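Local coordinates for peptidoglycan recognition protein 3 (Branchiostoma belcheri tsingtauense, PDB 4Z8I) that probably cleaves the amide bond between N-acetylmuramic acid and L-alanine in bacterial peptidoglycan as a zinc amidase, and carries a chitin-binding domain, at residues A[69-83]-A[137-149]. Sequence-based numbering, arbitrary orientation.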
ATOM      1  N   LYS A  69      10.956   0.736 -10.880  1.00 42.82           N
ATOM      2  CA  LYS A  69      12.391   0.673 -10.621  1.00 33.46           C
ATOM      3  C   LYS A  69      13.186   1.570 -11.569  1.00 41.48           C
ATOM      4  O   LYS A  69      14.138   2.233 -11.158  1.00 38.93           O
ATOM      5  CB  LYS A  69      12.885  -0.774 -10.704  1.00 33.35           C
ATOM      6  CG  LYS A  69      12.242  -1.698  -9.681  1.00 40.84           C
ATOM      7  CD  LYS A  69      13.267  -2.531  -8.920  1.00 47.86           C
ATOM      8  CE  LYS A  69      13.843  -3.638  -9.780  1.00 45.88           C
ATOM      9  NZ  LYS A  69      14.562  -4.649  -8.955  1.00 31.93           N
ATOM     10  N   SER A  70      12.782   1.603 -12.834  1.00 26.51           N
ATOM     11  CA  SER A  70      13.444   2.452 -13.818  1.00 30.66           C
ATOM     12  C   SER A  70      13.177   3.933 -13.559  1.00 35.68           C
ATOM     13  O   SER A  70      13.947   4.792 -13.988  1.00 32.72           O
ATOM     14  CB  SER A  70      12.999   2.082 -15.234  1.00 35.07           C
ATOM     15  OG  SER A  70      11.628   2.372 -15.422  1.00 60.00           O
ATOM     16  N   GLU A  71      12.087   4.234 -12.859  1.00 40.93           N
ATOM     17  CA  GLU A  71      11.751   5.624 -12.563  1.00 37.98           C
ATOM     18  C   GLU A  71      12.496   6.168 -11.351  1.00 44.67           C
ATOM     19  O   GLU A  71      12.846   7.348 -11.320  1.00 56.99           O
ATOM     20  CB  GLU A  71      10.246   5.804 -12.379  1.00 38.30           C
ATOM     21  CG  GLU A  71       9.431   5.599 -13.646  1.00 42.90           C
ATOM     22  CD  GLU A  71       7.977   5.981 -13.461  1.00 60.39           C
ATOM     23  OE1 GLU A  71       7.137   5.070 -13.308  1.00 61.92           O
ATOM     24  OE2 GLU A  71       7.677   7.194 -13.468  1.00 74.37           O
ATOM     25  N   TRP A  72      12.731   5.323 -10.348  1.00 46.88           N
ATOM     26  CA  TRP A  72      13.491   5.769  -9.180  1.00 35.64           C
ATOM     27  C   TRP A  72      14.987   5.517  -9.315  1.00 30.68           C
ATOM     28  O   TRP A  72      15.762   5.862  -8.428  1.00 51.96           O
ATOM     29  CB  TRP A  72      12.935   5.230  -7.847  1.00 37.29           C
ATOM     30  CG  TRP A  72      12.902   3.730  -7.644  1.00 37.98           C
ATOM     31  CD1 TRP A  72      11.811   2.915  -7.751  1.00 33.22           C
ATOM     32  CD2 TRP A  72      13.988   2.887  -7.232  1.00 28.90           C
ATOM     33  NE1 TRP A  72      12.155   1.618  -7.457  1.00 31.70           N
ATOM     34  CE2 TRP A  72      13.485   1.573  -7.136  1.00 38.33           C
ATOM     35  CE3 TRP A  72      15.338   3.112  -6.952  1.00 44.87           C
ATOM     36  CZ2 TRP A  72      14.286   0.492  -6.770  1.00 48.95           C
ATOM     37  CZ3 TRP A  72      16.130   2.036  -6.586  1.00 39.08           C
ATOM     38  CH2 TRP A  72      15.604   0.745  -6.498  1.00 20.24           C
ATOM     39  N   GLY A  73      15.386   4.933 -10.439  1.00 32.34           N
ATOM     40  CA  GLY A  73      16.795   4.783 -10.752  1.00 24.78           C
ATOM     41  C   GLY A  73      17.443   3.535 -10.197  1.00 38.32           C
ATOM     42  O   GLY A  73      18.596   3.566  -9.767  1.00 57.43           O
ATOM     43  N   SER A  74      16.705   2.431 -10.214  1.00 35.21           N
ATOM     44  CA  SER A  74      17.228   1.158  -9.735  1.00 33.93           C
ATOM     45  C   SER A  74      18.447   0.735 -10.531  1.00 45.11           C
ATOM     46  O   SER A  74      18.576   1.068 -11.711  1.00 55.90           O
ATOM     47  CB  SER A  74      16.156   0.076  -9.835  1.00 33.19           C
ATOM     48  OG  SER A  74      16.671  -1.193  -9.480  1.00 41.44           O
ATOM     49  N   ARG A  75      19.348   0.010  -9.878  1.00 36.40           N
ATOM     50  CA  ARG A  75      20.493  -0.559 -10.564  1.00 27.78           C
ATOM     51  C   ARG A  75      20.040  -1.865 -11.194  1.00 43.64           C
ATOM     52  O   ARG A  75      18.966  -2.372 -10.874  1.00 46.63           O
ATOM     53  CB  ARG A  75      21.647  -0.806  -9.590  1.00 23.55           C
ATOM     54  CG  ARG A  75      21.448  -1.994  -8.670  1.00 43.74           C
ATOM     55  CD  ARG A  75      22.777  -2.491  -8.118  1.00 37.29           C
ATOM     56  NE  ARG A  75      23.166  -1.799  -6.894  1.00 31.12           N
ATOM     57  CZ  ARG A  75      24.281  -2.053  -6.217  1.00 44.90           C
ATOM     58  NH1 ARG A  75      24.555  -1.376  -5.112  1.00 40.74           N
ATOM     59  NH2 ARG A  75      25.127  -2.977  -6.650  1.00 22.93           N
ATOM     60  N   ALA A  76      20.847  -2.404 -12.097  1.00 45.82           N
ATOM     61  CA  ALA A  76      20.498  -3.658 -12.746  1.00 45.33           C
ATOM     62  C   ALA A  76      20.438  -4.799 -11.731  1.00 46.55           C
ATOM     63  O   ALA A  76      21.366  -4.991 -10.945  1.00 62.38           O
ATOM     64  CB  ALA A  76      21.492  -3.975 -13.849  1.00 33.73           C
ATOM     65  N   THR A  77      19.333  -5.538 -11.745  1.00 36.43           N
ATOM     66  CA  THR A  77      19.194  -6.742 -10.930  1.00 34.38           C
ATOM     67  C   THR A  77      18.757  -7.915 -11.801  1.00 43.44           C
ATOM     68  O   THR A  77      18.409  -7.735 -12.968  1.00 45.57           O
ATOM     69  CB  THR A  77      18.183  -6.553  -9.780  1.00 44.69           C
ATOM     70  OG1 THR A  77      16.897  -6.214 -10.316  1.00 44.80           O
ATOM     71  CG2 THR A  77      18.643  -5.454  -8.834  1.00 45.91           C
ATOM     72  N   ASN A  78      18.778  -9.113 -11.231  1.00 50.11           N
ATOM     73  CA  ASN A  78      18.394 -10.316 -11.958  1.00 42.47           C
ATOM     74  C   ASN A  78      17.925 -11.386 -10.982  1.00 35.25           C
ATOM     75  O   ASN A  78      18.382 -12.529 -11.021  1.00 57.30           O
ATOM     76  CB  ASN A  78      19.571 -10.825 -12.794  1.00 43.56           C
ATOM     77  CG  ASN A  78      19.154 -11.843 -13.838  1.00 47.10           C
ATOM     78  OD1 ASN A  78      17.997 -11.884 -14.261  1.00 55.02           O
ATOM     79  ND2 ASN A  78      20.102 -12.669 -14.264  1.00 42.73           N
ATOM     80  N   TYR A  79      17.014 -10.997 -10.097  1.00 26.37           N
ATOM     81  CA  TYR A  79      16.512 -11.888  -9.055  1.00 25.93           C
ATOM     82  C   TYR A  79      15.142 -12.424  -9.438  1.00 36.20           C
ATOM     83  O   TYR A  79      14.186 -11.663  -9.589  1.00 49.54           O
ATOM     84  CB  TYR A  79      16.439 -11.142  -7.722  1.00 22.71           C
ATOM     85  CG  TYR A  79      15.832 -11.936  -6.593  1.00 37.59           C
ATOM     86  CD1 TYR A  79      16.586 -12.856  -5.881  1.00 29.41           C
ATOM     87  CD2 TYR A  79      14.505 -11.753  -6.229  1.00 39.67           C
ATOM     88  CE1 TYR A  79      16.036 -13.578  -4.844  1.00 32.59           C
ATOM     89  CE2 TYR A  79      13.946 -12.473  -5.196  1.00 42.05           C
ATOM     90  CZ  TYR A  79      14.717 -13.381  -4.505  1.00 37.59           C
ATOM     91  OH  TYR A  79      14.164 -14.099  -3.474  1.00 49.52           O
ATOM     92  N   ASN A  80      15.049 -13.737  -9.597  1.00 44.35           N
ATOM     93  CA  ASN A  80      13.821 -14.334 -10.099  1.00 45.26           C
ATOM     94  C   ASN A  80      13.303 -15.498  -9.254  1.00 51.65           C
ATOM     95  O   ASN A  80      12.885 -16.526  -9.790  1.00 43.62           O
ATOM     96  CB  ASN A  80      14.005 -14.759 -11.558  1.00 41.44           C
ATOM     97  CG  ASN A  80      14.503 -13.624 -12.437  1.00 41.24           C
ATOM     98  OD1 ASN A  80      13.734 -12.744 -12.834  1.00 49.26           O
ATOM     99  ND2 ASN A  80      15.794 -13.639 -12.745  1.00 42.19           N
ATOM    100  N   VAL A  81      13.328 -15.331  -7.934  1.00 49.71           N
ATOM    101  CA  VAL A  81      12.730 -16.307  -7.027  1.00 42.99           C
ATOM    102  C   VAL A  81      11.292 -15.898  -6.726  1.00 40.19           C
ATOM    103  O   VAL A  81      11.044 -14.954  -5.973  1.00 43.97           O
ATOM    104  CB  VAL A  81      13.538 -16.438  -5.728  1.00 40.56           C
ATOM    105  CG1 VAL A  81      12.850 -17.388  -4.764  1.00 25.19           C
ATOM    106  CG2 VAL A  81      14.938 -16.929  -6.039  1.00 25.54           C
ATOM    107  N   PHE A  82      10.345 -16.616  -7.321  1.00 45.96           N
ATOM    108  CA  PHE A  82       8.953 -16.175  -7.329  1.00 46.00           C
ATOM    109  C   PHE A  82       8.119 -16.627  -6.131  1.00 39.05           C
ATOM    110  O   PHE A  82       8.263 -17.746  -5.637  1.00 43.31           O
ATOM    111  CB  PHE A  82       8.275 -16.578  -8.641  1.00 24.91           C
ATOM    112  CG  PHE A  82       8.956 -16.027  -9.859  1.00 26.82           C
ATOM    113  CD1 PHE A  82       8.793 -14.699 -10.217  1.00 29.95           C
ATOM    114  CD2 PHE A  82       9.766 -16.832 -10.639  1.00 42.01           C
ATOM    115  CE1 PHE A  82       9.425 -14.187 -11.331  1.00 32.84           C
ATOM    116  CE2 PHE A  82      10.400 -16.325 -11.754  1.00 35.36           C
ATOM    117  CZ  PHE A  82      10.230 -15.001 -12.100  1.00 26.76           C
ATOM    118  N   LEU A  83       7.251 -15.732  -5.672  1.00 43.74           N
ATOM    119  CA  LEU A  83       6.309 -16.032  -4.604  1.00 37.81           C
ATOM    120  C   LEU A  83       5.175 -16.893  -5.125  1.00 39.36           C
ATOM    121  O   LEU A  83       4.747 -16.740  -6.269  1.00 34.93           O
ATOM    122  CB  LEU A  83       5.722 -14.740  -4.039  1.00 32.96           C
ATOM    123  CG  LEU A  83       6.559 -13.992  -3.009  1.00 43.15           C
ATOM    124  CD1 LEU A  83       5.955 -12.630  -2.728  1.00 41.78           C
ATOM    125  CD2 LEU A  83       6.649 -14.808  -1.736  1.00 31.92           C
ATOM    126  N   ASN A 137       4.106   8.591  -2.157  1.00 48.06           N
ATOM    127  CA  ASN A 137       4.288   7.678  -3.280  1.00 34.26           C
ATOM    128  C   ASN A 137       4.659   6.259  -2.859  1.00 32.55           C
ATOM    129  O   ASN A 137       5.189   6.041  -1.767  1.00 36.83           O
ATOM    130  CB  ASN A 137       5.342   8.221  -4.244  1.00 39.01           C
ATOM    131  CG  ASN A 137       4.831   9.383  -5.073  1.00 52.95           C
ATOM    132  OD1 ASN A 137       3.739   9.324  -5.643  1.00 44.96           O
ATOM    133  ND2 ASN A 137       5.622  10.451  -5.144  1.00 46.08           N
ATOM    134  N   VAL A 138       4.369   5.300  -3.734  1.00 28.73           N
ATOM    135  CA  VAL A 138       4.813   3.924  -3.555  1.00 24.57           C
ATOM    136  C   VAL A 138       5.944   3.642  -4.541  1.00 43.86           C
ATOM    137  O   VAL A 138       5.885   4.055  -5.702  1.00 39.31           O
ATOM    138  CB  VAL A 138       3.664   2.927  -3.788  1.00 32.82           C
ATOM    139  CG1 VAL A 138       4.114   1.509  -3.477  1.00 25.51           C
ATOM    140  CG2 VAL A 138       2.469   3.293  -2.934  1.00 25.71           C
ATOM    141  N   TYR A 139       6.979   2.952  -4.073  1.00 45.43           N
ATOM    142  CA  TYR A 139       8.132   2.624  -4.904  1.00 45.03           C
ATOM    143  C   TYR A 139       8.293   1.113  -5.048  1.00 41.36           C
ATOM    144  O   TYR A 139       8.081   0.356  -4.097  1.00 47.99           O
ATOM    145  CB  TYR A 139       9.402   3.271  -4.338  1.00 44.12           C
ATOM    146  CG  TYR A 139       9.349   4.781  -4.352  1.00 30.73           C
ATOM    147  CD1 TYR A 139       8.680   5.479  -3.357  1.00 24.98           C
ATOM    148  CD2 TYR A 139       9.958   5.508  -5.368  1.00 32.48           C
ATOM    149  CE1 TYR A 139       8.616   6.858  -3.370  1.00 25.16           C
ATOM    150  CE2 TYR A 139       9.903   6.888  -5.390  1.00 26.38           C
ATOM    151  CZ  TYR A 139       9.228   7.555  -4.388  1.00 28.01           C
ATOM    152  OH  TYR A 139       9.164   8.927  -4.399  1.00 27.56           O
ATOM    153  N   GLU A 140       8.665   0.686  -6.251  1.00 34.06           N
ATOM    154  CA  GLU A 140       8.739  -0.731  -6.592  1.00 38.04           C
ATOM    155  C   GLU A 140      10.048  -1.358  -6.139  1.00 46.44           C
ATOM    156  O   GLU A 140      11.126  -0.945  -6.568  1.00 46.95           O
ATOM    157  CB  GLU A 140       8.582  -0.917  -8.104  1.00 44.91           C
ATOM    158  CG  GLU A 140       8.544  -2.367  -8.569  1.00 36.59           C
ATOM    159  CD  GLU A 140       8.602  -2.498 -10.083  1.00 52.81           C
ATOM    160  OE1 GLU A 140       9.154  -1.590 -10.744  1.00 49.90           O
ATOM    161  OE2 GLU A 140       8.099  -3.510 -10.614  1.00 69.32           O
ATOM    162  N   GLY A 141       9.944  -2.355  -5.268  1.00 43.31           N
ATOM    163  CA  GLY A 141      11.093  -3.149  -4.877  1.00 33.00           C
ATOM    164  C   GLY A 141      11.118  -4.439  -5.673  1.00 25.11           C
ATOM    165  O   GLY A 141      11.253  -4.413  -6.898  1.00 42.81           O
ATOM    166  N   ARG A 142      10.979  -5.569  -4.986  1.00 22.42           N
ATOM    167  CA  ARG A 142      10.949  -6.861  -5.665  1.00 35.24           C
ATOM    168  C   ARG A 142       9.585  -7.127  -6.295  1.00 39.70           C
ATOM    169  O   ARG A 142       9.422  -8.074  -7.064  1.00 55.70           O
ATOM    170  CB  ARG A 142      11.339  -7.990  -4.707  1.00 26.85           C
ATOM    171  CG  ARG A 142      12.724  -7.811  -4.116  1.00 36.49           C
ATOM    172  CD  ARG A 142      13.190  -9.013  -3.313  1.00 31.87           C
ATOM    173  NE  ARG A 142      14.554  -8.806  -2.826  1.00 26.90           N
ATOM    174  CZ  ARG A 142      15.299  -9.744  -2.253  1.00 39.19           C
ATOM    175  NH1 ARG A 142      14.821 -10.969  -2.089  1.00 38.68           N
ATOM    176  NH2 ARG A 142      16.527  -9.455  -1.845  1.00 36.42           N
ATOM    177  N   GLY A 143       8.608  -6.287  -5.966  1.00 37.14           N
ATOM    178  CA  GLY A 143       7.299  -6.355  -6.594  1.00 31.17           C
ATOM    179  C   GLY A 143       6.353  -7.398  -6.032  1.00 32.07           C
ATOM    180  O   GLY A 143       6.572  -7.939  -4.948  1.00 47.86           O
ATOM    181  N   TRP A 144       5.293  -7.678  -6.785  1.00 30.93           N
ATOM    182  CA  TRP A 144       4.257  -8.612  -6.364  1.00 38.27           C
ATOM    183  C   TRP A 144       4.729 -10.053  -6.428  1.00 46.23           C
ATOM    184  O   TRP A 144       4.372 -10.874  -5.582  1.00 49.78           O
ATOM    185  CB  TRP A 144       3.032  -8.485  -7.275  1.00 31.32           C
ATOM    186  CG  TRP A 144       2.428  -7.123  -7.326  1.00 35.85           C
ATOM    187  CD1 TRP A 144       2.445  -6.255  -8.380  1.00 29.95           C
ATOM    188  CD2 TRP A 144       1.703  -6.471  -6.280  1.00 34.73           C
ATOM    189  NE1 TRP A 144       1.778  -5.099  -8.051  1.00 30.70           N
ATOM    190  CE2 TRP A 144       1.313  -5.208  -6.765  1.00 25.34           C
ATOM    191  CE3 TRP A 144       1.350  -6.833  -4.977  1.00 35.78           C
ATOM    192  CZ2 TRP A 144       0.586  -4.304  -5.992  1.00 34.84           C
ATOM    193  CZ3 TRP A 144       0.631  -5.935  -4.211  1.00 31.29           C
ATOM    194  CH2 TRP A 144       0.257  -4.687  -4.719  1.00 35.55           C
ATOM    195  N   ASP A 145       5.532 -10.353  -7.443  1.00 31.45           N
ATOM    196  CA  ASP A 145       5.749 -11.731  -7.862  1.00 28.43           C
ATOM    197  C   ASP A 145       7.024 -12.380  -7.331  1.00 33.95           C
ATOM    198  O   ASP A 145       7.197 -13.591  -7.455  1.00 47.71           O
ATOM    199  CB  ASP A 145       5.714 -11.808  -9.392  1.00 28.92           C
ATOM    200  CG  ASP A 145       4.434 -11.240  -9.971  1.00 55.65           C
ATOM    201  OD1 ASP A 145       3.405 -11.253  -9.264  1.00 62.30           O
ATOM    202  OD2 ASP A 145       4.453 -10.777 -11.132  1.00 74.11           O
ATOM    203  N   ARG A 146       7.909 -11.586  -6.737  1.00 28.25           N
ATOM    204  CA  ARG A 146       9.199 -12.107  -6.286  1.00 21.56           C
ATOM    205  C   ARG A 146       9.307 -12.196  -4.766  1.00 41.03           C
ATOM    206  O   ARG A 146       8.825 -11.320  -4.046  1.00 38.92           O
ATOM    207  CB  ARG A 146      10.345 -11.274  -6.872  1.00 21.41           C
ATOM    208  CG  ARG A 146      10.666 -11.636  -8.316  1.00 24.54           C
ATOM    209  CD  ARG A 146      11.350 -10.506  -9.079  1.00 34.24           C
ATOM    210  NE  ARG A 146      11.646 -10.905 -10.456  1.00 50.50           N
ATOM    211  CZ  ARG A 146      10.779 -10.818 -11.464  1.00 50.59           C
ATOM    212  NH1 ARG A 146       9.560 -10.340 -11.255  1.00 37.25           N
ATOM    213  NH2 ARG A 146      11.128 -11.211 -12.681  1.00 44.00           N
ATOM    214  N   ARG A 147       9.935 -13.266  -4.286  1.00 38.65           N
ATOM    215  CA  ARG A 147      10.146 -13.450  -2.854  1.00 38.99           C
ATOM    216  C   ARG A 147      11.042 -12.358  -2.289  1.00 41.76           C
ATOM    217  O   ARG A 147      12.112 -12.083  -2.827  1.00 47.39           O
ATOM    218  CB  ARG A 147      10.772 -14.814  -2.568  1.00 35.52           C
ATOM    219  CG  ARG A 147      11.103 -15.025  -1.097  1.00 52.60           C
ATOM    220  CD  ARG A 147      12.065 -16.178  -0.901  1.00 60.61           C
ATOM    221  NE  ARG A 147      11.504 -17.440  -1.369  1.00 64.76           N
ATOM    222  CZ  ARG A 147      12.177 -18.585  -1.405  1.00 59.20           C
ATOM    223  NH1 ARG A 147      13.439 -18.624  -1.001  1.00 56.33           N
ATOM    224  NH2 ARG A 147      11.591 -19.689  -1.847  1.00 57.74           N
ATOM    225  N   GLY A 148      10.608 -11.740  -1.197  1.00 35.49           N
ATOM    226  CA  GLY A 148      11.386 -10.682  -0.580  1.00 43.52           C
ATOM    227  C   GLY A 148      12.378 -11.197   0.441  1.00 46.11           C
ATOM    228  O   GLY A 148      12.437 -12.394   0.725  1.00 53.07           O
ATOM    229  N   ALA A 149      13.166 -10.278   0.989  1.00 43.85           N
ATOM    230  CA  ALA A 149      14.087 -10.592   2.071  1.00 31.20           C
ATOM    231  C   ALA A 149      13.932  -9.550   3.171  1.00 37.68           C
ATOM    232  O   ALA A 149      14.825  -8.733   3.399  1.00 55.15           O
ATOM    233  CB  ALA A 149      15.513 -10.626   1.559  1.00 29.08           C
TER
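Arg-146 and Tyr-79 bury 99 and 94 Å² in this contact, and Arg-147, with 80 Å², completes the group. The extended Arg-146 chain brings two donors to the backbone and side chain of 69-83: NE reaches Tyr-79 O at 2.8 Å, within the guanidinium plane, and NH2 gives a straighter bond (164°) to Asn-80 OD1. Phe-82 CE1 sits over the centre of the guanidinium face, 3.6 Å from Arg-146 CZ, the ring steeply tilted to it rather than stacked. Cut back to an alanine, Arg-146 would probably leave Tyr-79 O and Asn-80 OD1 without these donors and Phe-82 CE1 without the group it rests on.

A chi1 of 175°, setting CG opposite the backbone N, carries the Tyr-79 ring to Arg-142 and Arg-147. Its OH donates to Arg-147 O at 2.9 Å from above the carbonyl plane; Arg-142 NH1 donates to the same oxygen, so two donors grip it. The Arg-142 guanidinium also forms a cation-pi contact, CZ 4.4 Å from the Tyr-79 ring centroid and 17° off its normal, while its NE binds Ile-126 O. Arg-147 N meets Val-81 O at 2.6 Å, and Val-81 CG1 sits centrally over the Arg-147 guanidinium.

At the other end, Glu-140 OE1 accepts from Lys-69 N, and Trp-72 NE1 donates to Glu-140 O at 2.9 Å. Lys-69 NZ pairs instead with Asp-125. The segments therefore meet at both ends of 69-83, with 73-78 making no contact between them; strand 138-140 lies between strands 66-67 and 130-132 in the mixed amidase sheet. Trp-72 and Tyr-139 also touch helix 103-120, whereas Val-138 and Trp-144 touch helix 174-190.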